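Local structure of envelope glycoprotein (Thogoto virus, 5XEA) at the interface of chains A and B. The protein drives fusion of the viral envelope with the host membrane and probably attaches the virus to host cells first. Sequence-based numbering; all coordinates share one arbitrary frame. Chains: chain A/B, Envelope glycoprotein.

Contact 1: the interface of chains A and B. Residues chain A 10-12, 14; chain B 392-395.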
# COMPACT_ATOMS: atom_id res chain seq x y z
N PRO A 10 41.95 -21.86 40.92
CA PRO A 10 42.33 -20.85 39.94
C PRO A 10 41.17 -20.25 39.14
O PRO A 10 40.12 -20.88 38.97
CB PRO A 10 43.28 -21.61 39.00
CG PRO A 10 42.78 -23.02 39.05
CD PRO A 10 42.27 -23.23 40.46
N TYR A 11 41.36 -19.01 38.70
CA TYR A 11 40.44 -18.31 37.80
C TYR A 11 41.10 -18.09 36.45
O TYR A 11 42.33 -18.16 36.30
CB TYR A 11 40.02 -16.95 38.37
CG TYR A 11 39.39 -17.01 39.73
CD1 TYR A 11 38.01 -17.10 39.87
CD2 TYR A 11 40.17 -16.98 40.88
CE1 TYR A 11 37.43 -17.16 41.11
CE2 TYR A 11 39.59 -17.04 42.13
CZ TYR A 11 38.22 -17.13 42.24
OH TYR A 11 37.63 -17.19 43.48
N ILE A 12 40.27 -17.78 35.46
CA ILE A 12 40.71 -17.37 34.13
C ILE A 12 39.74 -16.30 33.63
O ILE A 12 38.58 -16.25 34.03
CB ILE A 12 40.77 -18.59 33.17
CG1 ILE A 12 41.45 -18.21 31.85
CG2 ILE A 12 39.37 -19.15 32.91
CD1 ILE A 12 41.65 -19.38 30.90
N ASP A 14 37.21 -14.87 31.31
CA ASP A 14 36.30 -15.32 30.25
C ASP A 14 36.45 -14.47 28.99
O ASP A 14 36.57 -13.25 29.05
CB ASP A 14 34.84 -15.26 30.71
CG ASP A 14 34.45 -16.40 31.63
OD1 ASP A 14 35.04 -17.50 31.51
OD2 ASP A 14 33.54 -16.20 32.46
N PRO B 392 39.23 -23.97 35.86
CA PRO B 392 39.30 -22.60 36.37
C PRO B 392 37.92 -21.95 36.37
O PRO B 392 37.11 -22.17 35.47
CB PRO B 392 40.25 -21.89 35.40
CG PRO B 392 41.02 -22.99 34.75
CD PRO B 392 40.10 -24.16 34.68
N ILE B 393 37.67 -21.14 37.39
CA ILE B 393 36.44 -20.37 37.47
C ILE B 393 36.54 -19.18 36.52
O ILE B 393 37.50 -18.40 36.57
CB ILE B 393 36.17 -19.92 38.91
CG1 ILE B 393 36.18 -21.14 39.84
CG2 ILE B 393 34.86 -19.15 39.00
CD1 ILE B 393 36.50 -20.80 41.28
N GLY B 394 35.58 -19.06 35.62
CA GLY B 394 35.60 -17.96 34.68
C GLY B 394 35.26 -16.66 35.38
O GLY B 394 34.41 -16.61 36.27
N ILE B 395 35.99 -15.62 35.03
CA ILE B 395 35.65 -14.26 35.45
C ILE B 395 35.33 -13.45 34.20
O ILE B 395 36.12 -13.44 33.24
CB ILE B 395 36.78 -13.60 36.25
CG1 ILE B 395 36.92 -14.25 37.63
CG2 ILE B 395 36.54 -12.12 36.41
CD1 ILE B 395 38.04 -13.63 38.43
O HOH W 1 36.54 -11.58 31.22
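The aromatic ring of A:Tyr11 lies between B:Ile393 and B:Ile395, which press on its opposite faces near the CD1 side of the ring. A:Tyr11 and B:Ile393 run side by side in the same direction, with the branched CB of B:Ile393 3.5 Å from A:Tyr11 CD1. The end methyl CD1 of B:Ile393 sits farther along this face, beneath CE1. Over the other face, B:Ile395 crosses obliquely, and its CD1 methyl comes 3.8 Å from A:Tyr11 CD1. A:Tyr11 CG is anti to the carbonyl carbon and beside the backbone N (chi1 -57°), a turn that stands the ring against strand 393-395 of the partner.

On the opposite side of the strand pair, A:Ile12 uses its shorter branch: the methyl CG2 rests 3.8 Å from CB of the B:Pro392 ring. Its CG1 is anti to the backbone N (chi1 -171°), which leaves CG2 as the branch that meets the proline. At the far end, the carboxylate of A:Asp14 lies alongside the backbone of B:Gly394, with OD1 nearest CA and OD2 nearest the carbonyl carbon. Its CB also comes close to B:Ile395 O.

The backbones join as a small intermolecular parallel sheet between A strand 7-13 and B strand 393-395, which ties a segment near the N-terminus of one subunit to its neighbour. B:Ile393 N donates to A:Pro10 O at 2.9 Å; A:Pro10 itself follows a cis peptide bond. A:Ile12 then bonds through both backbone groups: its N donates to B:Ile393 O, and its O accepts from B:Ile395 N at 2.8 Å. Beyond the end of the A strand, A:Asp14 N continues the ladder, donating to B:Ile395 O at 2.6 Å. That carbonyl oxygen is gripped a second time at the polar rim, where a water lies 2.8 Å from B:Ile395 O and 2.7 Å from A:Asp14 O.

Contact 2: the interface of chains A and B. Residues chain A 317, 320-321, 324, 331, 335; chain B 13, 316-317, 319-320, 324.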
# COMPACT_ATOMS: atom_id res chain seq x y z
N LEU A 317 40.01 -0.39 29.37
CA LEU A 317 41.26 0.12 28.80
C LEU A 317 41.86 1.23 29.65
O LEU A 317 43.08 1.29 29.79
CB LEU A 317 41.03 0.62 27.37
CG LEU A 317 40.87 -0.45 26.29
CD1 LEU A 317 40.34 0.16 24.98
CD2 LEU A 317 42.17 -1.19 26.03
N VAL A 320 43.54 -0.46 32.47
CA VAL A 320 44.73 -1.13 31.93
C VAL A 320 45.84 -0.12 31.62
O VAL A 320 46.99 -0.29 32.03
CB VAL A 320 44.34 -1.95 30.68
CG1 VAL A 320 45.51 -2.17 29.75
CG2 VAL A 320 43.71 -3.27 31.09
N ILE A 321 45.49 0.94 30.89
CA ILE A 321 46.47 1.95 30.49
C ILE A 321 47.11 2.60 31.71
O ILE A 321 48.32 2.84 31.75
CB ILE A 321 45.82 3.02 29.60
CG1 ILE A 321 45.43 2.44 28.24
CG2 ILE A 321 46.75 4.23 29.41
CD1 ILE A 321 44.66 3.41 27.35
N ILE A 324 49.91 0.42 32.98
CA ILE A 324 51.14 0.42 32.19
C ILE A 324 51.74 1.82 32.14
O ILE A 324 52.96 1.96 32.05
CB ILE A 324 50.92 -0.11 30.77
CG1 ILE A 324 49.90 -1.24 30.76
CG2 ILE A 324 52.24 -0.57 30.14
CD1 ILE A 324 49.02 -1.19 29.53
N LEU A 331 53.71 6.59 27.50
CA LEU A 331 52.55 5.97 26.86
C LEU A 331 51.40 6.96 26.70
O LEU A 331 50.84 7.09 25.60
CB LEU A 331 52.09 4.75 27.66
CG LEU A 331 50.85 3.99 27.17
CD1 LEU A 331 51.03 3.54 25.74
CD2 LEU A 331 50.58 2.80 28.08
N LEU A 335 49.37 8.16 23.25
CA LEU A 335 47.94 7.99 23.06
C LEU A 335 47.23 9.30 22.71
O LEU A 335 46.17 9.26 22.09
CB LEU A 335 47.33 7.38 24.32
CG LEU A 335 47.75 5.93 24.51
CD1 LEU A 335 47.43 5.44 25.91
CD2 LEU A 335 47.03 5.10 23.46
N LEU B 13 42.18 10.17 32.72
CA LEU B 13 41.66 9.59 31.48
C LEU B 13 40.14 9.55 31.54
O LEU B 13 39.56 8.95 32.45
CB LEU B 13 42.21 8.19 31.25
CG LEU B 13 43.68 8.05 30.87
CD1 LEU B 13 44.01 6.60 30.56
CD2 LEU B 13 44.01 8.94 29.69
N ILE B 316 44.60 2.56 19.67
CA ILE B 316 44.90 2.55 21.10
C ILE B 316 45.53 1.22 21.51
O ILE B 316 46.58 1.19 22.15
CB ILE B 316 43.63 2.85 21.92
CG1 ILE B 316 43.12 4.25 21.59
CG2 ILE B 316 43.90 2.64 23.42
CD1 ILE B 316 41.76 4.56 22.18
N LEU B 317 44.89 0.11 21.13
CA LEU B 317 45.41 -1.20 21.51
C LEU B 317 46.79 -1.44 20.94
O LEU B 317 47.65 -2.02 21.62
CB LEU B 317 44.46 -2.30 21.08
CG LEU B 317 43.34 -2.58 22.08
CD1 LEU B 317 42.27 -3.50 21.47
CD2 LEU B 317 43.95 -3.20 23.35
N THR B 319 49.15 0.78 20.32
CA THR B 319 50.11 1.55 21.10
C THR B 319 50.31 0.96 22.49
O THR B 319 51.43 0.96 23.03
CB THR B 319 49.66 3.00 21.21
OG1 THR B 319 49.44 3.54 19.90
CG2 THR B 319 50.72 3.84 21.93
N VAL B 320 49.22 0.48 23.10
CA VAL B 320 49.30 -0.18 24.40
C VAL B 320 50.10 -1.46 24.30
O VAL B 320 50.98 -1.73 25.14
CB VAL B 320 47.88 -0.44 24.94
CG1 VAL B 320 47.94 -1.43 26.10
CG2 VAL B 320 47.23 0.87 25.35
N ILE B 324 53.59 -2.79 26.30
CA ILE B 324 53.71 -3.97 27.15
C ILE B 324 54.67 -4.98 26.54
O ILE B 324 55.41 -5.66 27.26
CB ILE B 324 52.33 -4.63 27.39
CG1 ILE B 324 51.31 -3.60 27.81
CG2 ILE B 324 52.45 -5.73 28.47
CD1 ILE B 324 49.94 -4.08 27.60
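This is an apolar coiled-coil interface that packs the long helices 282-327 of two subunits together in the core of the trimer. The protein belongs to the baculovirus gp64 family of class III fusion proteins, whose subunits trimerise around such a helical stem. A:Leu317 and B:Leu317 meet tip to tip through their CD2 methyls, 3.8 Å apart, their side chains crossing at about a right angle. Farther along the helices, Ile324 of the two chains also meets its own counterpart: A:Ile324 CD1 touches B:Ile324 CD1 at 3.6 Å. The A:Ile324 side chain is twisted from a fully staggered position (chi1 -36°), and its CD1 also packs against B:Val320 CG1.

B:Val320 has more surface hidden by the partner than the other residues of the patch. Its CG1 lies anti to the backbone N (chi1 166°), and the two methyls fork between two residues about one turn apart on the A helix: CG1 goes to A:Ile324, while CG2 meets A:Ile321 CG1 at 3.7 Å. Chain B hides little of A:Val320, whose CG1 stays 4.4 Å from B:Val320 CG1; the two copies play unequal parts, as expected where neighbours in a trimer are not related by an exact two-fold.

A:Ile321 is enclosed from several directions. Its end methyl CD1 turns towards B:Ile316 CG2, and its other branch, CG2, receives the CD1 methyl of B:Leu13, 3.8 Å away, from the N-terminal strand 11-13 of chain B. The short helix 331-335, which follows the end of the long A helix, brings a second layer against the B helix. A:Leu331 CD1 reaches the methyl CG2 of B:Thr319 at 3.8 Å and approaches that residue's carbonyl oxygen as well. Threonine thus offers its carbon branch to the leucine. One helical turn on, A:Leu335 spans two residues with the single methyl CD2, which lies 4.0 Å from B:Ile316 CG2 and near B:Thr319 CB.

The C-alpha centres of contact 1 and contact 2 lie about 24 Å apart, at the same end of the long helical stem. They share the N-terminal strand, used in different copies: chain A supplies it to the sheet of contact 1, whereas chain B supplies its residue 13 to the apolar core of contact 2. If the three subunits repeat these contacts around the trimer, each such strand would bond to strand 393-395 of one neighbour while covering the helix of the other. Backbone pairing outside and helix packing inside would then fasten the same end of the stem.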